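Beta-ketoacyl synthase (Burkholderia phymatum, PDB 4EWG) probably acts as a 3-oxoacyl-[acyl-carrier-protein] synthase, a condensing enzyme of the thiolase-like superfamily expected to extend acyl chains carried on acyl carrier protein. Local coordinates at residues P41-F46 and P201-F206; A278-R283 and G401-L406; Q286-D291 and S405-R410; V302-T307 and V314-A319; T368-A373 and L377-G382. All coordinates share one frame; numbering follows the deposited sequence.

Overall arrangement
The five contacts sample one thiolase-like chain from its outskirts to its sheet. Contacts 2 and 3 are successive stations of a single helix-on-strand pairing, 278-291 on 402-409, with centres 12 Å apart and a salt bridge, Arg283 to Glu290, between them. Contact 4 lies beside contact 2, about 10 Å between centres, where Met281 packs on helix 310-324; contact 5 touches contact 4, with Tyr379 against Ser317, at 12 Å. Contact 1 stands apart at the subunit interface, its centre 26 Å from that of contact 4, although their nearest atoms are about 7 Å apart. Contact 4 holds the His-Gly-Thr loop, whose histidine lies in the active site of related enzymes, and probably borders it.

Contact 1. Residues P41-F46 and P201-F206; sequences PDWDYF and PAVAVF
Trp43 and Val203 face each other with CA atoms 9.8 Å apart, and Phe46 and Pro201 with theirs 9.2 Å apart, so two rings must bridge backbones that stay well separated. The pairing fastens a 3-10 turn, residues 41-45, onto the start of helix 200-207 in the N-terminal half of this thiolase-like fold. The six-membered part of the Trp43 indole does the reaching: CH2 comes to 3.3 Å from Val203 CG2, a close fit, while its ring neighbours CZ2 and CZ3 lie a little farther from the same methyl. With CG1 of Val203 anti to its backbone N (chi1 -179°), CG2 is the branch presented to the indole, and the two side chains cross at about a right angle. Phe46 is flanked within its own segment, with Trp43 CD1 at its edge, in plane, and Tyr45 CD2 3.6 Å above one face, offset toward the rim. The second subunit adjoins this site: its Leu126 O is hydrogen-bonded to Tyr45 OH, its Met125 packs on Phe46 and its Phe122 on Pro201. Although the CB of Pro201 points away from the turn, its ring still reaches Phe46, CD lying 4.4 Å from Phe46 CZ.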
# COMPACT_ATOMS: atom_id res chain seq x y z
N PRO A 41 8.13 28.51 13.48
CA PRO A 41 7.90 29.83 12.85
C PRO A 41 7.84 29.80 11.32
O PRO A 41 7.19 30.62 10.72
CB PRO A 41 9.10 30.68 13.33
CG PRO A 41 10.09 29.70 13.87
CD PRO A 41 9.29 28.53 14.38
N ASP A 42 8.54 28.85 10.70
CA ASP A 42 8.53 28.71 9.23
C ASP A 42 7.14 28.53 8.63
O ASP A 42 6.93 28.89 7.49
CB ASP A 42 9.38 27.53 8.79
CG ASP A 42 10.85 27.82 8.87
OD1 ASP A 42 11.24 29.01 8.66
OD2 ASP A 42 11.60 26.85 9.12
N TRP A 43 6.21 27.99 9.41
CA TRP A 43 4.86 27.77 8.94
C TRP A 43 4.04 29.00 8.77
O TRP A 43 2.93 28.91 8.27
CB TRP A 43 4.17 26.79 9.84
CG TRP A 43 4.76 25.42 9.71
CD1 TRP A 43 5.67 24.96 8.74
CD2 TRP A 43 4.50 24.29 10.54
NE1 TRP A 43 5.96 23.65 8.94
CE2 TRP A 43 5.30 23.19 10.01
CE3 TRP A 43 3.71 24.09 11.64
CZ2 TRP A 43 5.29 21.95 10.57
CZ3 TRP A 43 3.70 22.83 12.20
CH2 TRP A 43 4.48 21.78 11.68
N ASP A 44 4.59 30.16 9.13
CA ASP A 44 3.96 31.44 8.78
C ASP A 44 3.96 31.64 7.25
O ASP A 44 3.22 32.45 6.71
CB ASP A 44 4.68 32.61 9.47
CG ASP A 44 3.82 33.83 9.54
OD1 ASP A 44 2.83 33.78 10.29
OD2 ASP A 44 4.11 34.83 8.87
N TYR A 45 4.82 30.90 6.57
CA TYR A 45 4.81 30.84 5.13
C TYR A 45 3.44 30.37 4.59
O TYR A 45 3.00 30.82 3.55
CB TYR A 45 5.90 29.88 4.69
CG TYR A 45 5.98 29.58 3.21
CD1 TYR A 45 6.66 30.43 2.34
CD2 TYR A 45 5.43 28.41 2.69
CE1 TYR A 45 6.75 30.14 0.98
CE2 TYR A 45 5.52 28.11 1.34
CZ TYR A 45 6.17 28.98 0.49
OH TYR A 45 6.27 28.68 -0.85
N PHE A 46 2.76 29.49 5.31
CA PHE A 46 1.52 28.89 4.80
C PHE A 46 0.32 29.77 5.10
O PHE A 46 0.27 30.42 6.13
CB PHE A 46 1.34 27.48 5.36
CG PHE A 46 2.41 26.54 4.91
CD1 PHE A 46 2.54 26.23 3.54
CD2 PHE A 46 3.34 26.03 5.81
CE1 PHE A 46 3.55 25.41 3.10
CE2 PHE A 46 4.36 25.20 5.35
CZ PHE A 46 4.46 24.88 4.02
N PRO A 201 2.00 20.56 4.44
CA PRO A 201 0.88 19.76 4.00
C PRO A 201 0.55 18.60 4.92
O PRO A 201 -0.62 18.32 5.13
CB PRO A 201 1.33 19.25 2.63
CG PRO A 201 2.25 20.30 2.15
CD PRO A 201 2.98 20.78 3.37
N ALA A 202 1.56 17.92 5.43
CA ALA A 202 1.32 16.82 6.36
C ALA A 202 0.54 17.37 7.58
O ALA A 202 -0.36 16.72 8.06
CB ALA A 202 2.63 16.17 6.80
N VAL A 203 0.88 18.57 8.05
CA VAL A 203 0.16 19.14 9.18
C VAL A 203 -1.24 19.62 8.78
O VAL A 203 -2.19 19.41 9.52
CB VAL A 203 0.93 20.26 9.88
CG1 VAL A 203 0.13 20.78 11.05
CG2 VAL A 203 2.25 19.71 10.39
N ALA A 204 -1.37 20.21 7.60
CA ALA A 204 -2.70 20.64 7.08
C ALA A 204 -3.75 19.52 7.10
O ALA A 204 -4.94 19.78 7.30
CB ALA A 204 -2.55 21.18 5.66
N VAL A 205 -3.32 18.29 6.83
CA VAL A 205 -4.22 17.10 6.88
C VAL A 205 -5.07 17.11 8.18
O VAL A 205 -6.28 16.98 8.16
CB VAL A 205 -3.40 15.78 6.82
CG1 VAL A 205 -4.25 14.57 7.13
CG2 VAL A 205 -2.72 15.63 5.48
N PHE A 206 -4.39 17.29 9.29
CA PHE A 206 -5.04 17.33 10.58
C PHE A 206 -5.51 18.73 11.00
O PHE A 206 -6.53 18.87 11.68
CB PHE A 206 -4.10 16.74 11.61
CG PHE A 206 -3.70 15.34 11.29
CD1 PHE A 206 -4.56 14.28 11.58
CD2 PHE A 206 -2.50 15.07 10.62
CE1 PHE A 206 -4.20 12.97 11.26
CE2 PHE A 206 -2.14 13.75 10.27
CZ PHE A 206 -2.99 12.70 10.61

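Contact 2. Residues A278-R283 and G401-L406; sequences ASTMAR and GINTSL
Asn403 is the centre of this contact, its side chain pointing from a strand at the flank of a helix and meeting Met281 and Thr280 there. The Asn403 side chain leaves with CG beside the backbone N and anti to the carbonyl carbon (chi1 -46°). From this position ND2 lies 3.5 Å from Thr280 O, while OD1 sits 3.9 Å from Met281 CG. The amide is oriented by other partners: ND2 is hydrogen-bonded to Asn267 OD1 and to Asp269 OD1, the latter oxygen also bonded to the Thr280 hydroxyl, while Asn267 ND2 holds Thr280 O, so that one side-chain amide serves as a second shell for both halves of the contact.

The arrangement is a helix laid on the sheet of the thiolase fold. Strand 402-409 runs between strands 259-268 and 391-398, with backbone bonds joining Asn403 to Asn267 and Thr404 to Asn396; helix 278-291 covers the face from which Asn403 projects, whereas Ile402 and Thr404 turn to helix 170-183.

Met281 crosses the Asn403 side chain at about a right angle. Its CG is the atom that touches, approaching Asn403 CG to 4.1 Å. A bend at chi3 (83°) then carries the methyl onward to helix 310-324, where Met281 CE packs 3.6 Å from Glu316 N. Thr280 brings its CB to 4.2 Å from Asn403 ND2.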
# COMPACT_ATOMS: atom_id res chain seq x y z
N ALA A 278 -15.66 3.10 18.70
CA ALA A 278 -15.10 2.27 19.78
C ALA A 278 -15.30 0.76 19.63
O ALA A 278 -14.38 -0.02 19.95
CB ALA A 278 -15.63 2.75 21.13
N SER A 279 -16.46 0.31 19.16
CA SER A 279 -16.73 -1.14 19.15
C SER A 279 -15.79 -1.91 18.22
O SER A 279 -15.22 -2.97 18.60
CB SER A 279 -18.18 -1.45 18.84
OG SER A 279 -18.53 -0.92 17.58
N THR A 280 -15.58 -1.36 17.03
CA THR A 280 -14.71 -1.98 16.04
C THR A 280 -13.24 -1.81 16.38
O THR A 280 -12.43 -2.66 16.01
CB THR A 280 -15.01 -1.48 14.61
OG1 THR A 280 -15.42 -0.11 14.67
CG2 THR A 280 -16.16 -2.30 13.99
N MET A 281 -12.90 -0.74 17.11
CA MET A 281 -11.54 -0.59 17.67
C MET A 281 -11.28 -1.72 18.68
O MET A 281 -10.24 -2.37 18.62
CB MET A 281 -11.37 0.78 18.34
CG MET A 281 -11.40 1.96 17.37
SD MET A 281 -11.79 3.55 18.16
CE MET A 281 -10.18 4.05 18.77
N ALA A 282 -12.25 -1.98 19.56
CA ALA A 282 -12.17 -3.11 20.51
C ALA A 282 -12.01 -4.42 19.75
O ALA A 282 -11.18 -5.24 20.08
CB ALA A 282 -13.40 -3.16 21.44
N ARG A 283 -12.82 -4.59 18.71
CA ARG A 283 -12.84 -5.85 17.93
C ARG A 283 -11.47 -6.14 17.32
O ARG A 283 -11.03 -7.30 17.26
CB ARG A 283 -13.94 -5.78 16.86
CG ARG A 283 -14.13 -7.03 16.00
CD ARG A 283 -14.59 -8.24 16.79
NE ARG A 283 -14.48 -9.47 15.99
CZ ARG A 283 -14.14 -10.68 16.47
NH1 ARG A 283 -13.82 -10.86 17.75
NH2 ARG A 283 -14.09 -11.71 15.63
N GLY A 401 -10.80 4.79 9.51
CA GLY A 401 -11.23 3.83 10.51
C GLY A 401 -10.43 2.53 10.49
O GLY A 401 -10.93 1.51 10.96
N ILE A 402 -9.20 2.56 9.94
CA ILE A 402 -8.33 1.38 9.88
C ILE A 402 -7.73 1.14 11.26
O ILE A 402 -7.02 2.02 11.79
CB ILE A 402 -7.18 1.55 8.87
CG1 ILE A 402 -7.74 1.58 7.44
CG2 ILE A 402 -6.14 0.45 9.01
CD1 ILE A 402 -6.76 2.09 6.39
N ASN A 403 -8.01 -0.04 11.83
CA ASN A 403 -7.51 -0.39 13.14
C ASN A 403 -6.52 -1.56 13.11
O ASN A 403 -6.73 -2.54 12.38
CB ASN A 403 -8.68 -0.76 14.05
CG ASN A 403 -9.83 0.22 13.95
OD1 ASN A 403 -9.63 1.44 13.99
ND2 ASN A 403 -11.03 -0.30 13.81
N THR A 404 -5.45 -1.43 13.90
CA THR A 404 -4.47 -2.49 14.10
C THR A 404 -4.13 -2.68 15.56
O THR A 404 -4.10 -1.74 16.33
CB THR A 404 -3.14 -2.21 13.37
OG1 THR A 404 -2.54 -1.01 13.90
CG2 THR A 404 -3.38 -2.03 11.90
N SER A 405 -3.90 -3.94 15.91
CA SER A 405 -3.51 -4.35 17.26
C SER A 405 -2.41 -5.41 17.12
O SER A 405 -2.59 -6.41 16.43
CB SER A 405 -4.71 -4.93 17.99
OG SER A 405 -4.39 -5.31 19.29
N LEU A 406 -1.28 -5.18 17.77
CA LEU A 406 -0.14 -6.09 17.72
C LEU A 406 0.11 -6.62 19.09
O LEU A 406 0.16 -5.82 20.04
CB LEU A 406 1.10 -5.36 17.23
CG LEU A 406 1.11 -5.03 15.75
CD1 LEU A 406 2.14 -3.90 15.46
CD2 LEU A 406 1.36 -6.29 14.92

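Contact 3. Residues Q286-D291 and S405-R410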
# COMPACT_ATOMS: atom_id res chain seq x y z
N GLN A 286 -9.49 -7.75 20.06
CA GLN A 286 -10.00 -9.14 20.17
C GLN A 286 -9.44 -10.03 19.09
O GLN A 286 -9.05 -11.16 19.34
CB GLN A 286 -11.55 -9.19 19.94
CG GLN A 286 -12.51 -8.98 21.10
CD GLN A 286 -13.96 -8.68 20.59
OE1 GLN A 286 -14.62 -9.55 19.93
NE2 GLN A 286 -14.46 -7.44 20.85
N LEU A 287 -9.48 -9.55 17.86
CA LEU A 287 -8.88 -10.28 16.73
C LEU A 287 -7.42 -10.64 17.01
O LEU A 287 -6.98 -11.77 16.72
CB LEU A 287 -9.01 -9.49 15.42
CG LEU A 287 -10.40 -9.54 14.75
CD1 LEU A 287 -10.52 -8.55 13.61
CD2 LEU A 287 -10.71 -10.94 14.24
N ALA A 288 -6.67 -9.71 17.62
CA ALA A 288 -5.26 -9.99 17.93
C ALA A 288 -5.17 -11.07 19.02
O ALA A 288 -4.37 -12.01 18.92
CB ALA A 288 -4.55 -8.73 18.39
N LEU A 289 -5.98 -10.89 20.06
CA LEU A 289 -6.03 -11.86 21.17
C LEU A 289 -6.42 -13.25 20.65
O LEU A 289 -5.80 -14.24 21.01
CB LEU A 289 -6.99 -11.40 22.28
CG LEU A 289 -6.54 -10.21 23.17
CD1 LEU A 289 -7.72 -9.72 24.04
CD2 LEU A 289 -5.33 -10.50 24.07
N GLU A 290 -7.41 -13.31 19.77
CA GLU A 290 -7.81 -14.57 19.15
C GLU A 290 -6.68 -15.17 18.30
O GLU A 290 -6.44 -16.36 18.33
CB GLU A 290 -9.10 -14.40 18.32
CG GLU A 290 -10.36 -14.13 19.15
CD GLU A 290 -11.58 -13.80 18.30
OE1 GLU A 290 -11.45 -13.65 17.07
OE2 GLU A 290 -12.70 -13.70 18.87
N ASP A 291 -5.96 -14.33 17.55
CA ASP A 291 -4.84 -14.78 16.73
C ASP A 291 -3.75 -15.33 17.63
O ASP A 291 -3.10 -16.33 17.28
CB ASP A 291 -4.33 -13.60 15.89
CG ASP A 291 -3.26 -14.01 14.89
OD1 ASP A 291 -3.33 -15.12 14.35
OD2 ASP A 291 -2.34 -13.24 14.66
N SER A 405 -3.90 -3.94 15.91
CA SER A 405 -3.51 -4.35 17.26
C SER A 405 -2.41 -5.41 17.12
O SER A 405 -2.59 -6.41 16.43
CB SER A 405 -4.71 -4.93 17.99
OG SER A 405 -4.39 -5.31 19.29
N LEU A 406 -1.28 -5.18 17.77
CA LEU A 406 -0.14 -6.09 17.72
C LEU A 406 0.11 -6.62 19.09
O LEU A 406 0.16 -5.82 20.04
CB LEU A 406 1.10 -5.36 17.23
CG LEU A 406 1.11 -5.03 15.75
CD1 LEU A 406 2.14 -3.90 15.46
CD2 LEU A 406 1.36 -6.29 14.92
N ILE A 407 0.33 -7.93 19.20
CA ILE A 407 0.75 -8.53 20.44
C ILE A 407 2.17 -9.13 20.35
O ILE A 407 2.46 -9.99 19.49
CB ILE A 407 -0.24 -9.64 20.90
CG1 ILE A 407 -1.65 -9.04 21.11
CG2 ILE A 407 0.25 -10.27 22.21
CD1 ILE A 407 -2.76 -10.05 21.40
N PHE A 408 3.04 -8.69 21.27
CA PHE A 408 4.41 -9.17 21.37
C PHE A 408 4.59 -10.03 22.65
O PHE A 408 4.12 -9.67 23.74
CB PHE A 408 5.38 -7.99 21.41
CG PHE A 408 5.27 -7.09 20.24
CD1 PHE A 408 5.55 -7.55 18.97
CD2 PHE A 408 4.84 -5.78 20.39
CE1 PHE A 408 5.42 -6.73 17.87
CE2 PHE A 408 4.71 -4.95 19.29
CZ PHE A 408 5.00 -5.42 18.02
N ARG A 409 5.27 -11.14 22.50
CA ARG A 409 5.55 -12.02 23.62
C ARG A 409 6.96 -11.76 24.15
O ARG A 409 7.92 -11.57 23.39
CB ARG A 409 5.40 -13.49 23.21
CG ARG A 409 5.98 -14.41 24.25
CD ARG A 409 5.69 -15.87 24.04
NE ARG A 409 5.83 -16.49 25.34
CZ ARG A 409 5.45 -17.72 25.62
NH1 ARG A 409 4.97 -18.53 24.68
NH2 ARG A 409 5.59 -18.17 26.85
N ARG A 410 7.07 -11.72 25.47
CA ARG A 410 8.38 -11.55 26.14
C ARG A 410 9.28 -12.68 25.73
O ARG A 410 8.84 -13.79 25.58
CB ARG A 410 8.20 -11.54 27.67
CG ARG A 410 9.43 -11.15 28.48
CD ARG A 410 9.71 -9.66 28.42
NE ARG A 410 10.79 -9.26 29.33
CZ ARG A 410 10.64 -8.91 30.62
NH1 ARG A 410 9.44 -8.88 31.22
NH2 ARG A 410 11.71 -8.58 31.33
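Ala288 meets Ser405 and Ile407 where the last turns of helix 278-291 pass over strand 402-409. The axes of helix 286-291 and strand 405-409 approach to 7.7 Å with their directions 34° apart, an intimate spacing for a helix lying on a sheet in this alpha/beta fold, and a small residue stands at the point of passage. The CA atoms of Ala288 and Ser405 are 5.9 Å apart. Ala288 CB lies 3.5 Å from Ser405 OG and, roughly at right angles to that, 3.7 Å from Ile407 CD1. Ser405 OG, anti to its backbone N (chi1 -178°), is hydrogen-bonded to Asn395 OD1 on the neighbouring strand, which probably fixes it.

One residue on, Leu289 starts off beside the strand, but the end of its side chain comes nearer. CD2 reaches 3.7 Å from Ile407 CD1, the two side chains crossing at about a right angle. The isoleucine extends fully (chi2 173°) to bring CD1 over the helix backbone, 3.5 Å from Ala288 C and 3.6 Å from Leu289 N. A single methyl thus touches two side chains and the peptide link between them.

At the end of the helix Asp291 serves other parts of the assembly, with OD2 taking the backbone N of Phe264 and OD1 forming a salt bridge with Lys186 of the second subunit. Between helix and strand themselves the chemistry is mostly apolar, methyl against methyl and backbone, with one hydroxyl beside Ala288 CB, which implies that close fit rather than directional bonding probably sets their spacing.

Contact 4. Residues V302-T307 and V314-A319; sequences VNAHGT and VAESQA
Glu316 reaches from its helix and takes two consecutive backbone N-H groups, one on each carboxylate oxygen. His305 N donates to Glu316 OE2 at 2.7 Å (158° at the hydrogen) and Gly306 N to Glu316 OE1, also at 2.7 Å (166°). Both oxygens use their syn lone pairs, so the carboxylate fits the turn as a two-pronged acceptor and its rotation is fixed. A water extends the grip by one residue, accepting from Thr307 N and donating to Glu316 OE1 at 2.8 Å. The glutamate achieves this span by stretching out: CG is anti to the backbone N (chi1 178°) and the chain stays extended beyond it.

Packing surrounds the bonds. Ala304 CB lies 3.3 Å from Glu316 OE2, and His305 CB comes to 3.5 Å from Glu316 OE1. The imidazole leads away from the carboxylate, to where ND1 is hydrogen-bonded to Asn396 OD1 and the ring meets His339 edge-to-face. The turn at His305 sets the Gly306 N-H beside its own; the positive phi and psi of Gly306 then lead on to Thr307 and the water.

The contact ties the loop after strand 299-303 to helix 310-324 within a beta-alpha-beta unit that ends in strand 329-331. This loop carries the His-Gly-Thr sequence of the beta-ketoacyl synthase family, whose histidine belongs to the active site in related condensing enzymes.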
# COMPACT_ATOMS: atom_id res chain seq x y z
N VAL A 302 -0.74 -1.96 27.58
CA VAL A 302 -1.12 -1.48 26.29
C VAL A 302 -0.35 -0.21 25.99
O VAL A 302 -0.40 0.74 26.76
CB VAL A 302 -2.62 -1.20 26.25
CG1 VAL A 302 -3.02 -0.52 24.95
CG2 VAL A 302 -3.38 -2.49 26.48
N ASN A 303 0.33 -0.19 24.83
CA ASN A 303 0.84 1.06 24.25
C ASN A 303 -0.25 1.67 23.39
O ASN A 303 -0.51 1.22 22.28
CB ASN A 303 2.13 0.85 23.43
CG ASN A 303 2.85 2.16 23.08
OD1 ASN A 303 2.86 2.58 21.90
ND2 ASN A 303 3.45 2.81 24.09
N ALA A 304 -0.89 2.69 23.95
CA ALA A 304 -1.92 3.43 23.28
C ALA A 304 -1.44 4.06 21.97
O ALA A 304 -0.24 4.25 21.73
CB ALA A 304 -2.48 4.52 24.20
N HIS A 305 -2.41 4.35 21.12
CA HIS A 305 -2.21 5.23 19.99
C HIS A 305 -2.11 6.60 20.56
O HIS A 305 -1.12 7.30 20.31
CB HIS A 305 -3.39 5.08 19.04
CG HIS A 305 -3.19 5.72 17.70
ND1 HIS A 305 -2.11 5.48 16.94
CD2 HIS A 305 -4.01 6.56 16.97
CE1 HIS A 305 -2.22 6.19 15.79
NE2 HIS A 305 -3.38 6.83 15.80
N GLY A 306 -3.11 7.00 21.35
CA GLY A 306 -3.00 8.17 22.23
C GLY A 306 -2.58 9.45 21.55
O GLY A 306 -1.58 10.06 21.92
N THR A 307 -3.35 9.86 20.55
CA THR A 307 -3.04 11.01 19.70
C THR A 307 -3.26 12.37 20.35
O THR A 307 -2.70 13.36 19.92
CB THR A 307 -3.91 11.02 18.44
OG1 THR A 307 -5.28 11.14 18.83
CG2 THR A 307 -3.75 9.77 17.63
N VAL A 314 -11.06 9.50 23.65
CA VAL A 314 -12.29 8.95 24.27
C VAL A 314 -12.60 7.55 23.69
O VAL A 314 -12.68 6.57 24.43
CB VAL A 314 -13.50 9.89 24.08
CG1 VAL A 314 -14.82 9.19 24.48
CG2 VAL A 314 -13.28 11.18 24.87
N ALA A 315 -12.74 7.47 22.38
CA ALA A 315 -13.01 6.20 21.71
C ALA A 315 -11.99 5.14 22.06
O ALA A 315 -12.38 3.97 22.31
CB ALA A 315 -13.02 6.38 20.21
N GLU A 316 -10.70 5.49 22.04
CA GLU A 316 -9.65 4.52 22.33
C GLU A 316 -9.78 4.00 23.77
O GLU A 316 -9.68 2.79 24.01
CB GLU A 316 -8.23 5.10 22.11
CG GLU A 316 -7.13 4.12 22.45
CD GLU A 316 -5.71 4.56 22.05
OE1 GLU A 316 -5.48 5.74 21.73
OE2 GLU A 316 -4.82 3.69 22.04
N SER A 317 -10.00 4.92 24.72
CA SER A 317 -10.14 4.53 26.12
C SER A 317 -11.27 3.56 26.32
O SER A 317 -11.11 2.54 26.98
CB SER A 317 -10.35 5.74 27.03
OG SER A 317 -11.56 6.42 26.77
N GLN A 318 -12.42 3.86 25.72
CA GLN A 318 -13.60 2.99 25.85
C GLN A 318 -13.30 1.64 25.25
O GLN A 318 -13.62 0.62 25.84
CB GLN A 318 -14.82 3.59 25.15
CG GLN A 318 -15.30 4.92 25.69
CD GLN A 318 -16.24 5.66 24.72
OE1 GLN A 318 -16.17 5.46 23.52
NE2 GLN A 318 -17.11 6.51 25.26
N ALA A 319 -12.70 1.63 24.06
CA ALA A 319 -12.35 0.38 23.37
C ALA A 319 -11.42 -0.48 24.24
O ALA A 319 -11.58 -1.70 24.31
CB ALA A 319 -11.70 0.67 22.01
O HOH W 1 -6.15 8.35 20.84

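Contact 5. Residues T368-A373 and L377-G382; sequences TEVDPA and LDYIRG
Val370 fits into the corner between Tyr379 and Arg381. CG1, anti to the backbone N (chi1 -180°), comes to 3.6 Å from Tyr379 CE2, while CG2 mainly meets the arginine, over the centre of one guanidinium face and 4.0 Å from Arg381 NE, but also the rim of the ring. The methyl therefore packs on the flat of the charged group, which keeps its N-H edge for other use: NE donates to Tyr379 O at 3.2 Å, a somewhat bent bond (149°) with the carbonyl close to the guanidinium plane. The side chain is bent at chi3, and this bond helps hold it folded back towards the carbonyl two residues earlier. Leu377 CB lies 3.7 Å above one face of the Tyr379 ring, offset toward the rim.

Strand 378-379 is the outermost strand at this end of the main sheet of the thiolase-like fold, hydrogen-bonded through Asp378 and Ile380 to Ile330 of strand 329-331. Val370 of loop 368-373 packs against Tyr379 of this edge strand, with Thr368 and Arg381 exposed at the margin.

Farther out, Tyr379 OH is hydrogen-bonded to Ala375 O, and the ring meets Phe226. The loop beyond Val370 is shaped by an Asx turn: Asp371 OD1 accepts from Ala373 N at 2.9 Å, from above the carboxylate plane, while Asp371 OD2 makes a salt bridge with Arg230 NH1.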
# COMPACT_ATOMS: atom_id res chain seq x y z
N THR A 368 -2.06 15.29 33.63
CA THR A 368 -2.16 15.67 35.04
C THR A 368 -3.57 15.49 35.61
O THR A 368 -3.71 15.25 36.80
CB THR A 368 -1.71 17.12 35.23
OG1 THR A 368 -2.48 17.98 34.36
CG2 THR A 368 -0.21 17.24 34.86
N GLU A 369 -4.60 15.60 34.77
CA GLU A 369 -5.97 15.30 35.17
C GLU A 369 -6.62 14.44 34.08
O GLU A 369 -6.84 14.90 32.95
CB GLU A 369 -6.79 16.58 35.33
CG GLU A 369 -8.22 16.34 35.82
CD GLU A 369 -9.13 17.57 35.73
OE1 GLU A 369 -8.68 18.65 35.32
OE2 GLU A 369 -10.32 17.46 36.11
N VAL A 370 -6.91 13.19 34.40
CA VAL A 370 -7.52 12.30 33.44
C VAL A 370 -8.92 12.81 33.11
O VAL A 370 -9.73 13.04 33.98
CB VAL A 370 -7.61 10.86 33.96
CG1 VAL A 370 -8.27 9.97 32.90
CG2 VAL A 370 -6.23 10.34 34.29
N ASP A 371 -9.15 13.00 31.82
CA ASP A 371 -10.42 13.46 31.30
C ASP A 371 -11.54 12.52 31.75
O ASP A 371 -11.49 11.34 31.44
CB ASP A 371 -10.33 13.46 29.77
CG ASP A 371 -11.63 13.85 29.10
OD1 ASP A 371 -12.56 14.27 29.78
OD2 ASP A 371 -11.71 13.74 27.85
N PRO A 372 -12.55 13.05 32.45
CA PRO A 372 -13.62 12.14 32.89
C PRO A 372 -14.45 11.55 31.73
O PRO A 372 -15.17 10.59 31.93
CB PRO A 372 -14.51 13.03 33.80
CG PRO A 372 -14.15 14.44 33.48
CD PRO A 372 -12.81 14.45 32.80
N ALA A 373 -14.37 12.13 30.54
CA ALA A 373 -15.05 11.58 29.40
C ALA A 373 -14.30 10.34 28.89
O ALA A 373 -14.86 9.58 28.13
CB ALA A 373 -15.23 12.63 28.28
N LEU A 377 -8.91 3.65 33.09
CA LEU A 377 -7.85 2.69 32.81
C LEU A 377 -6.74 2.99 33.79
O LEU A 377 -6.83 3.96 34.53
CB LEU A 377 -7.36 2.84 31.36
CG LEU A 377 -8.34 2.35 30.28
CD1 LEU A 377 -7.98 2.83 28.88
CD2 LEU A 377 -8.46 0.82 30.31
N ASP A 378 -5.70 2.19 33.82
CA ASP A 378 -4.57 2.53 34.69
C ASP A 378 -3.60 3.41 33.89
O ASP A 378 -2.62 2.94 33.34
CB ASP A 378 -3.90 1.27 35.26
CG ASP A 378 -2.87 1.57 36.29
OD1 ASP A 378 -2.76 2.75 36.71
OD2 ASP A 378 -2.12 0.62 36.68
N TYR A 379 -3.93 4.69 33.80
CA TYR A 379 -3.14 5.64 33.04
C TYR A 379 -1.85 5.89 33.79
O TYR A 379 -1.85 6.58 34.84
CB TYR A 379 -3.91 6.96 32.84
CG TYR A 379 -5.18 6.80 32.03
CD1 TYR A 379 -5.12 6.71 30.65
CD2 TYR A 379 -6.43 6.75 32.65
CE1 TYR A 379 -6.26 6.54 29.90
CE2 TYR A 379 -7.60 6.59 31.89
CZ TYR A 379 -7.49 6.49 30.50
OH TYR A 379 -8.62 6.34 29.70
N ILE A 380 -0.75 5.34 33.29
CA ILE A 380 0.57 5.59 33.90
C ILE A 380 0.91 7.06 33.70
O ILE A 380 0.80 7.58 32.60
CB ILE A 380 1.70 4.76 33.27
CG1 ILE A 380 1.33 3.27 33.24
CG2 ILE A 380 2.96 4.92 34.07
CD1 ILE A 380 2.29 2.41 32.44
N ARG A 381 1.28 7.73 34.77
CA ARG A 381 1.65 9.14 34.66
C ARG A 381 2.47 9.56 35.82
O ARG A 381 2.41 8.94 36.88
CB ARG A 381 0.42 10.02 34.59
CG ARG A 381 -0.52 9.82 35.75
CD ARG A 381 -1.95 10.22 35.43
NE ARG A 381 -2.81 9.34 36.20
CZ ARG A 381 -3.54 9.69 37.25
NH1 ARG A 381 -3.59 10.95 37.68
NH2 ARG A 381 -4.26 8.76 37.86
N GLY A 382 3.25 10.62 35.62
CA GLY A 382 4.07 11.19 36.68
C GLY A 382 5.44 10.54 36.76
O GLY A 382 6.45 11.23 36.71